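Local coordinates for protein predicted metal-dependent phosphohydrolase (Magnetospirillum magnetotacticum MS-1, PDB 3KH1) that is predicted to be a metal-dependent phosphohydrolase of the HD superfamily and possibly has 5'-deoxynucleotidase activity, at residues M14-E19 with R106-L111; I77-A82 with E98-A103. All blocks are in the same frame, centred on the assembly; numbering follows the deposited sequence. Where two conformers were deposited one is given.

Contact 1: residues M14-E19 with R106-L111; sequences MSFVVE and RLFGLL
Glu19 and Arg106 meet in a salt bridge that uses a single oxygen of the carboxylate. Both terminal nitrogens of the guanidinium converge on OE2: NH2 donates to it at 2.9 Å in a fairly straight bond (162°), whereas NH1, 3.3 Å from that same OE2, makes the longer and more bent one. The acceptor lies in the guanidinium plane, yet the two flat groups stand 80° apart, and both donors reach OE2 from the same face of the carboxylate. Lys22 adds a further positive partner at this oxygen. The second oxygen, OE1, takes a weak bond from a water, which in turn accepts from Arg106 NH1 at 2.9 Å; NE of the arginine is engaged by Asp81.

The interface joins the N-terminal helix 8-19 to the end of helix 96-108 in this mainly helical HD fold, where residues 108-111 form a type I beta turn. Phe16 packs against that turn. Its CG is anti to the backbone N (chi1 -175°), and one ring face receives Leu111 CG in a CH-pi contact, 4.0 Å from the ring centroid. Leu107 O sits at the ring edge, 3.2 Å from Phe16 CD1, and also accepts the backbone N-H of Leu110. Leu110 CD1 lies against the CB and CG of Glu19. A water bridges the two segments, donating both to Leu110 O, at 2.8 Å, and to Ser15 OG, whose stronger polar partner is Ala12 O. Val17, turned from the interface, offers its carbonyl oxygen to His47 of the second subunit.

Contact 2: residues I77-A82 with E98-A103; sequences IVEIDA and ERERKA
Residues 77-82 and 98-103 run in roughly opposite directions, close enough for backbone to approach backbone. The CA atoms of Val78 and Ala103 are 5.1 Å apart, and one helical turn further on those of Ala82 and Arg99 match that spacing. Each close pair has an alanine on one side, Ala103 opposite Val78 and Ala82 opposite Arg99. Ala103 CB rests 3.2 Å from Val78 O, an oxygen already supplied with the N-H groups of Asp81 and Ala82, and it also touches Val78 CB and Asp81 CB. Ala82 CB in turn lies 3.7 Å from Arg99 CB.

The first segment directly follows the His-Asp pair, ending in Asp76, that gives HD domains their name, so the contact sets the short helix 79-82 against helix 96-108 near that pair; a bound calcium ion lies about 12 Å from the Glu79 side chain. Glu100 lies across both Val78 and Ala82. Its CG, anti to its own carbonyl carbon (chi1 -68°), packs 3.7 Å from Ala82 CB and 3.9 Å from Val78 CG2, and the extended chain then carries the carboxylate alongside that of Glu79. The two acids point the same way with their planes 43° apart, their OE2 atoms 4.1 Å from each other. Asp41, Asp76 and Asp84 gather round Glu79 as well, making this a strongly acidic neighbourhood. An alanine in place of Glu100 would probably cost Ala82 CB its packing on CG, and Val78 CG2 its packing on CG and CD. Arg99 NH1 reaches Ala82 O in a weak, strongly bent bond (116°), which is doubtful because the arginine was deposited in two conformers.

Overall arrangement
From the N terminus, helix 8-19 supplies the first half of contact 1, and the chain then travels through 86 residues before helix 96-108 and its following turn return to meet it. Within that long excursion lies the much shorter loop closed by contact 2, in which residues 77-82 are joined to 98-103 after only fifteen intervening residues. The two contacts are therefore nested, not crossed. Helix 96-108 serves both, its earlier turns holding the segment after the HD pair and its end holding the N-terminal helix. The centres lie 13 Å apart, and the contacts touch through Arg106 with Asp81 and through Ile77 with Phe16 and Leu107.

Contact 1: residues M14-E19 with R106-L111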
loop_
_atom_site.group_PDB
_atom_site.type_symbol
_atom_site.label_atom_id
_atom_site.label_comp_id
_atom_site.label_asym_id
_atom_site.label_seq_id
_atom_site.Cartn_x
_atom_site.Cartn_y
_atom_site.Cartn_z
HETATM N N MSE A 14 -17.494 3.043 -1.574
HETATM C CA MSE A 14 -16.938 2.606 -2.855
HETATM C C MSE A 14 -16.475 3.783 -3.690
HETATM O O MSE A 14 -15.448 3.681 -4.372
HETATM C CB MSE A 14 -17.948 1.786 -3.664
HETATM C CG MSE A 14 -18.334 0.498 -3.010
HETATM SE SE MSE A 14 -16.815 -0.634 -2.529
HETATM C CE MSE A 14 -17.820 -2.183 -2.119
ATOM N N SER A 15 -17.176 4.927 -3.600
ATOM C CA SER A 15 -16.764 6.109 -4.345
ATOM C C SER A 15 -15.355 6.579 -3.908
ATOM O O SER A 15 -14.534 6.956 -4.749
ATOM C CB SER A 15 -17.789 7.212 -4.216
ATOM O OG SER A 15 -17.696 7.956 -3.002
ATOM N N PHE A 16 -15.058 6.453 -2.609
ATOM C CA PHE A 16 -13.735 6.779 -2.098
ATOM C C PHE A 16 -12.701 5.766 -2.585
ATOM O O PHE A 16 -11.637 6.150 -3.063
ATOM C CB PHE A 16 -13.777 6.823 -0.570
ATOM C CG PHE A 16 -12.491 7.274 0.075
ATOM C CD1 PHE A 16 -12.166 8.606 0.167
ATOM C CD2 PHE A 16 -11.642 6.346 0.630
ATOM C CE1 PHE A 16 -11.014 9.012 0.781
ATOM C CE2 PHE A 16 -10.457 6.768 1.240
ATOM C CZ PHE A 16 -10.184 8.106 1.331
ATOM N N VAL A 17 -13.035 4.471 -2.505
ATOM C CA VAL A 17 -12.176 3.390 -2.990
ATOM C C VAL A 17 -11.770 3.637 -4.440
ATOM O O VAL A 17 -10.574 3.471 -4.810
ATOM C CB VAL A 17 -12.772 1.998 -2.758
ATOM C CG1 VAL A 17 -11.924 0.907 -3.455
ATOM C CG2 VAL A 17 -12.919 1.690 -1.222
ATOM N N VAL A 18 -12.731 3.994 -5.280
ATOM C CA VAL A 18 -12.445 4.247 -6.683
ATOM C C VAL A 18 -11.582 5.502 -6.880
ATOM O O VAL A 18 -10.643 5.507 -7.685
ATOM C CB VAL A 18 -13.767 4.289 -7.506
ATOM C CG1 VAL A 18 -13.532 4.825 -8.925
ATOM C CG2 VAL A 18 -14.413 2.865 -7.490
ATOM N N GLU A 19 -11.927 6.582 -6.180
ATOM C CA GLU A 19 -11.230 7.861 -6.308
ATOM C C GLU A 19 -9.742 7.760 -5.976
ATOM O O GLU A 19 -8.897 8.328 -6.669
ATOM C CB GLU A 19 -11.876 8.887 -5.413
ATOM C CG GLU A 19 -11.234 10.291 -5.531
ATOM C CD GLU A 19 -11.469 11.053 -6.856
ATOM O OE1 GLU A 19 -12.242 10.610 -7.733
ATOM O OE2 GLU A 19 -10.913 12.170 -7.006
ATOM N N ARG A 106 -12.381 17.464 0.448
ATOM C CA ARG A 106 -13.007 16.900 -0.729
ATOM C C ARG A 106 -12.900 15.390 -0.733
ATOM O O ARG A 106 -13.869 14.678 -1.017
ATOM C CB ARG A 106 -12.383 17.438 -2.015
ATOM C CG ARG A 106 -13.116 16.950 -3.261
ATOM C CD ARG A 106 -12.416 17.357 -4.528
ATOM N NE ARG A 106 -11.268 16.501 -4.861
ATOM C CZ ARG A 106 -11.335 15.293 -5.445
ATOM N NH1 ARG A 106 -12.500 14.724 -5.765
ATOM N NH2 ARG A 106 -10.228 14.676 -5.778
ATOM N N LEU A 107 -11.693 14.887 -0.441
ATOM C CA LEU A 107 -11.416 13.469 -0.579
ATOM C C LEU A 107 -12.034 12.671 0.551
ATOM O O LEU A 107 -12.799 11.732 0.284
ATOM C CB LEU A 107 -9.904 13.231 -0.691
ATOM C CG LEU A 107 -9.348 13.652 -2.085
ATOM C CD1 LEU A 107 -7.885 13.992 -2.008
ATOM C CD2 LEU A 107 -9.696 12.569 -3.117
ATOM N N PHE A 108 -11.678 12.968 1.803
ATOM C CA PHE A 108 -12.322 12.273 2.928
ATOM C C PHE A 108 -13.833 12.546 2.946
ATOM O O PHE A 108 -14.591 11.697 3.398
ATOM C CB PHE A 108 -11.648 12.609 4.276
ATOM C CG PHE A 108 -10.189 12.180 4.324
ATOM C CD1 PHE A 108 -9.821 10.852 4.128
ATOM C CD2 PHE A 108 -9.169 13.096 4.520
ATOM C CE1 PHE A 108 -8.492 10.458 4.141
ATOM C CE2 PHE A 108 -7.830 12.673 4.528
ATOM C CZ PHE A 108 -7.522 11.389 4.346
ATOM N N GLY A 109 -14.262 13.675 2.379
ATOM C CA GLY A 109 -15.675 14.025 2.345
ATOM C C GLY A 109 -16.479 13.088 1.462
ATOM O O GLY A 109 -17.702 13.100 1.535
ATOM N N LEU A 110 -15.829 12.303 0.598
ATOM C CA LEU A 110 -16.521 11.247 -0.154
ATOM C C LEU A 110 -17.053 10.128 0.766
ATOM O O LEU A 110 -18.013 9.444 0.442
ATOM C CB LEU A 110 -15.602 10.647 -1.216
ATOM C CG LEU A 110 -15.190 11.577 -2.377
ATOM C CD1 LEU A 110 -14.129 10.891 -3.249
ATOM C CD2 LEU A 110 -16.412 12.030 -3.212
ATOM N N LEU A 111 -16.378 9.905 1.883
ATOM C CA LEU A 111 -16.755 8.831 2.799
ATOM C C LEU A 111 -18.044 9.178 3.538
ATOM O O LEU A 111 -18.419 10.352 3.619
ATOM C CB LEU A 111 -15.629 8.583 3.810
ATOM C CG LEU A 111 -14.367 7.945 3.225
ATOM C CD1 LEU A 111 -13.187 8.178 4.179
ATOM C CD2 LEU A 111 -14.630 6.465 2.912
HETATM O O HOH W 1 -19.723 10.101 -1.611
HETATM O O HOH W 2 -13.635 13.004 -7.870
#

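Contact 2: residues I77-A82 with E98-A103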
loop_
_atom_site.group_PDB
_atom_site.type_symbol
_atom_site.label_atom_id
_atom_site.label_comp_id
_atom_site.label_asym_id
_atom_site.label_seq_id
_atom_site.Cartn_x
_atom_site.Cartn_y
_atom_site.Cartn_z
ATOM N N ILE A 77 -3.161 10.516 1.007
ATOM C CA ILE A 77 -4.355 10.702 0.165
ATOM C C ILE A 77 -4.587 12.152 -0.224
ATOM O O ILE A 77 -4.974 12.431 -1.381
ATOM C CB ILE A 77 -5.579 10.015 0.784
ATOM C CG1 ILE A 77 -5.435 8.463 0.600
ATOM C CG2 ILE A 77 -6.896 10.589 0.202
ATOM C CD1 ILE A 77 -6.453 7.636 1.394
ATOM N N VAL A 78 -4.320 13.084 0.701
ATOM C CA VAL A 78 -4.470 14.489 0.336
ATOM C C VAL A 78 -3.641 14.930 -0.871
ATOM O O VAL A 78 -4.019 15.900 -1.577
ATOM C CB VAL A 78 -4.158 15.449 1.517
ATOM C CG1 VAL A 78 -5.264 15.306 2.608
ATOM C CG2 VAL A 78 -2.709 15.259 2.061
ATOM N N GLU A 79 -2.534 14.238 -1.148
ATOM C CA GLU A 79 -1.688 14.593 -2.289
ATOM C C GLU A 79 -2.353 14.380 -3.653
ATOM O O GLU A 79 -1.877 14.907 -4.654
ATOM C CB GLU A 79 -0.303 13.913 -2.195
ATOM C CG GLU A 79 0.430 14.278 -0.868
ATOM C CD GLU A 79 1.929 14.100 -0.890
ATOM O OE1 GLU A 79 2.462 13.431 -1.768
ATOM O OE2 GLU A 79 2.573 14.706 0.015
ATOM N N ILE A 80 -3.423 13.588 -3.723
ATOM C CA ILE A 80 -4.210 13.476 -4.958
ATOM C C ILE A 80 -4.527 14.847 -5.502
ATOM O O ILE A 80 -4.456 15.045 -6.715
ATOM C CB ILE A 80 -5.477 12.620 -4.763
ATOM C CG1 ILE A 80 -5.115 11.153 -4.557
ATOM C CG2 ILE A 80 -6.464 12.803 -5.911
ATOM C CD1 ILE A 80 -6.210 10.331 -3.966
ATOM N N ASP A 81 -4.958 15.765 -4.630
ATOM C CA ASP A 81 -5.264 17.121 -5.030
ATOM C C ASP A 81 -4.098 18.080 -4.772
ATOM O O ASP A 81 -3.911 19.050 -5.526
ATOM C CB ASP A 81 -6.499 17.667 -4.287
ATOM C CG ASP A 81 -7.823 17.003 -4.673
ATOM O OD1 ASP A 81 -7.871 16.139 -5.602
ATOM O OD2 ASP A 81 -8.838 17.459 -4.037
ATOM N N ALA A 82 -3.359 17.882 -3.676
ATOM C CA ALA A 82 -2.324 18.860 -3.281
ATOM C C ALA A 82 -0.969 18.642 -3.951
ATOM O O ALA A 82 -0.133 19.558 -3.918
ATOM C CB ALA A 82 -2.153 18.902 -1.768
ATOM N N GLU A 98 -2.842 24.917 3.132
ATOM C CA GLU A 98 -4.177 25.209 2.568
ATOM C C GLU A 98 -4.597 24.193 1.499
ATOM O O GLU A 98 -5.756 23.781 1.485
ATOM C CB GLU A 98 -4.329 26.641 2.001
ATOM C CG GLU A 98 -5.724 26.949 1.423
ATOM N N ARG A 99 -3.665 23.825 0.613
ATOM C CA ARG A 99 -3.889 22.817 -0.431
ATOM C C ARG A 99 -4.361 21.517 0.194
ATOM O O ARG A 99 -5.320 20.895 -0.245
ATOM C CB ARG A 99 -2.583 22.518 -1.181
ATOM C CG ARG A 99 -2.176 23.532 -2.223
ATOM C CD ARG A 99 -1.145 22.934 -3.156
ATOM N NE ARG A 99 0.212 23.295 -2.774
ATOM C CZ ARG A 99 1.124 22.463 -2.292
ATOM N NH1 ARG A 99 0.845 21.165 -2.136
ATOM N NH2 ARG A 99 2.336 22.926 -1.986
ATOM N N GLU A 100 -3.636 21.104 1.227
ATOM C CA GLU A 100 -3.894 19.812 1.891
ATOM C C GLU A 100 -5.203 19.858 2.693
ATOM O O GLU A 100 -5.984 18.929 2.659
ATOM C CB GLU A 100 -2.676 19.345 2.727
ATOM C CG GLU A 100 -1.484 18.969 1.833
ATOM C CD GLU A 100 -0.321 18.333 2.528
ATOM O OE1 GLU A 100 -0.280 18.272 3.767
ATOM O OE2 GLU A 100 0.604 17.886 1.795
ATOM N N ARG A 101 -5.476 20.967 3.371
ATOM C CA ARG A 101 -6.743 21.119 4.106
ATOM C C ARG A 101 -7.941 20.988 3.160
ATOM O O ARG A 101 -8.869 20.221 3.451
ATOM C CB ARG A 101 -6.763 22.464 4.870
ATOM C CG ARG A 101 -8.103 22.861 5.553
ATOM C CD ARG A 101 -7.973 24.182 6.360
ATOM N NE ARG A 101 -7.804 25.341 5.465
ATOM C CZ ARG A 101 -6.704 26.108 5.353
ATOM N NH1 ARG A 101 -5.604 25.910 6.102
ATOM N NH2 ARG A 101 -6.703 27.103 4.475
ATOM N N LYS A 102 -7.901 21.692 2.026
ATOM C CA LYS A 102 -8.938 21.575 1.007
ATOM C C LYS A 102 -9.028 20.179 0.386
ATOM O O LYS A 102 -10.118 19.659 0.169
ATOM C CB LYS A 102 -8.745 22.597 -0.124
ATOM N N ALA A 103 -7.875 19.555 0.147
ATOM C CA ALA A 103 -7.863 18.196 -0.386
ATOM C C ALA A 103 -8.568 17.240 0.592
ATOM O O ALA A 103 -9.379 16.387 0.187
ATOM C CB ALA A 103 -6.422 17.762 -0.616
#